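PDB 3OTN: SusD superfamily protein from Parabacteroides distasonis, which probably binds nutrient glycans at the outer membrane of the bacterium, as a member of the SusD family of carbohydrate-binding proteins. Local coordinates for residues S216-R219 and S220-I224. Numbering follows the deposited sequence.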
loop_
_atom_site.group_PDB
_atom_site.type_symbol
_atom_site.label_atom_id
_atom_site.label_comp_id
_atom_site.label_asym_id
_atom_site.label_seq_id
_atom_site.Cartn_x
_atom_site.Cartn_y
_atom_site.Cartn_z
ATOM N N SER A 216 -14.531 -12.703 0.081
ATOM C CA SER A 216 -13.756 -11.597 0.705
ATOM C C SER A 216 -14.246 -11.312 2.112
ATOM O O SER A 216 -13.454 -11.331 3.070
ATOM C CB SER A 216 -13.840 -10.294 -0.123
ATOM O OG SER A 216 -13.142 -9.204 0.496
ATOM N N ALA A 217 -15.546 -11.039 2.213
ATOM C CA ALA A 217 -16.211 -10.719 3.479
ATOM C C ALA A 217 -15.946 -11.779 4.580
ATOM O O ALA A 217 -15.755 -11.400 5.733
ATOM C CB ALA A 217 -17.745 -10.499 3.268
ATOM N N LYS A 218 -15.888 -13.067 4.205
ATOM C CA LYS A 218 -15.581 -14.162 5.132
ATOM C C LYS A 218 -14.239 -13.907 5.840
ATOM O O LYS A 218 -14.111 -14.071 7.072
ATOM C CB LYS A 218 -15.522 -15.511 4.368
ATOM C CG LYS A 218 -15.524 -16.769 5.245
ATOM C CD LYS A 218 -15.091 -18.064 4.498
ATOM C CE LYS A 218 -16.089 -18.542 3.424
ATOM N NZ LYS A 218 -15.611 -19.747 2.625
ATOM N N ARG A 219 -13.234 -13.526 5.050
ATOM C CA ARG A 219 -11.887 -13.341 5.579
ATOM C C ARG A 219 -11.743 -12.131 6.474
ATOM O O ARG A 219 -11.149 -12.228 7.527
ATOM C CB ARG A 219 -10.826 -13.297 4.480
ATOM C CG ARG A 219 -10.333 -14.671 4.039
ATOM C CD ARG A 219 -11.399 -15.540 3.553
ATOM N NE ARG A 219 -10.947 -16.856 3.144
ATOM C CZ ARG A 219 -11.608 -17.637 2.291
ATOM N NH1 ARG A 219 -12.756 -17.244 1.744
ATOM N NH2 ARG A 219 -11.130 -18.835 2.001
ATOM N N SER A 220 -12.248 -10.991 6.027
ATOM C CA SER A 220 -12.195 -9.777 6.846
ATOM C C SER A 220 -12.998 -9.944 8.143
ATOM O O SER A 220 -12.568 -9.444 9.202
ATOM C CB SER A 220 -12.610 -8.543 6.025
ATOM O OG SER A 220 -13.821 -8.791 5.342
ATOM N N LEU A 221 -14.144 -10.650 8.072
ATOM C CA LEU A 221 -14.953 -10.932 9.260
ATOM C C LEU A 221 -14.181 -11.793 10.257
ATOM O O LEU A 221 -14.255 -11.538 11.463
ATOM C CB LEU A 221 -16.269 -11.627 8.924
ATOM C CG LEU A 221 -17.300 -11.714 10.057
ATOM C CD1 LEU A 221 -17.627 -10.354 10.609
ATOM C CD2 LEU A 221 -18.572 -12.373 9.532
ATOM N N GLU A 222 -13.419 -12.774 9.758
ATOM C CA GLU A 222 -12.557 -13.601 10.626
ATOM C C GLU A 222 -11.576 -12.720 11.402
ATOM O O GLU A 222 -11.384 -12.922 12.614
ATOM C CB GLU A 222 -11.837 -14.723 9.838
ATOM C CG GLU A 222 -12.769 -15.924 9.486
ATOM C CD GLU A 222 -12.230 -16.899 8.402
ATOM O OE1 GLU A 222 -11.121 -16.730 7.894
ATOM O OE2 GLU A 222 -12.943 -17.865 8.040
ATOM N N VAL A 223 -10.975 -11.729 10.726
ATOM C CA VAL A 223 -10.041 -10.816 11.396
ATOM C C VAL A 223 -10.747 -10.015 12.507
ATOM O O VAL A 223 -10.197 -9.841 13.590
ATOM C CB VAL A 223 -9.322 -9.849 10.396
ATOM C CG1 VAL A 223 -8.385 -8.867 11.144
ATOM C CG2 VAL A 223 -8.503 -10.642 9.363
ATOM N N ILE A 224 -11.939 -9.517 12.214
ATOM C CA ILE A 224 -12.765 -8.803 13.204
ATOM C C ILE A 224 -13.062 -9.704 14.410
ATOM O O ILE A 224 -12.812 -9.326 15.551
ATOM C CB ILE A 224 -14.092 -8.286 12.583
ATOM C CG1 ILE A 224 -13.806 -7.217 11.529
ATOM C CG2 ILE A 224 -15.050 -7.702 13.667
ATOM C CD1 ILE A 224 -15.053 -6.825 10.671
HETATM O O HOH W 1 -13.778 -7.942 2.822
#
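Two successive turns of the alpha-helix 210-225 meet here through i to i+4 bonds, beginning with Ser220 N, which reaches Ser216 O at 3.2 Å and lies nearly in line with the C=O bond. Leu221 N repeats the pattern on Ala217 O at 2.9 Å, Glu222 N on Lys218 O and Val223 N on Arg219 O, these three donors tilted 22 to 29° from the carbonyl planes. On the inner face one water joins the two serine hydroxyls, 2.7 Å from Ser216 OG, to which it donates, and equally 2.7 Å from Ser220 OG. Ser220 OG, set between its backbone N and carbonyl carbon (chi1 49°), is thereby turned back toward the preceding turn and the water; Ser216 OG is also hydrogen-bonded to Ala195 O of helix 187-202. Helix 360-375 packs against this face, Ala370 on Ser216, and Val363 and Tyr367 on Ser220, in the helical, TPR-related part of the fold that SusD proteins share. Charged side chains line another side of the helix. The exposed Lys218 runs alongside Glu222, its CG 4.0 Å from Glu222 OE2, yet its ammonium turns to Glu215. Glu222, its CG beside its own backbone N (chi1 -76°), folds back over the preceding turn, CG 3.3 Å from Lys218 O, and OE1 forms a salt bridge with Lys191. An alanine in place of Glu222 would probably leave Lys191 without this carboxylate and remove the CG and carboxylate packing over Lys218 O. Arg219, bent at chi2, instead carries its guanidinium to Glu172 and Glu215, while its side chain touches Leu194 and Tyr198.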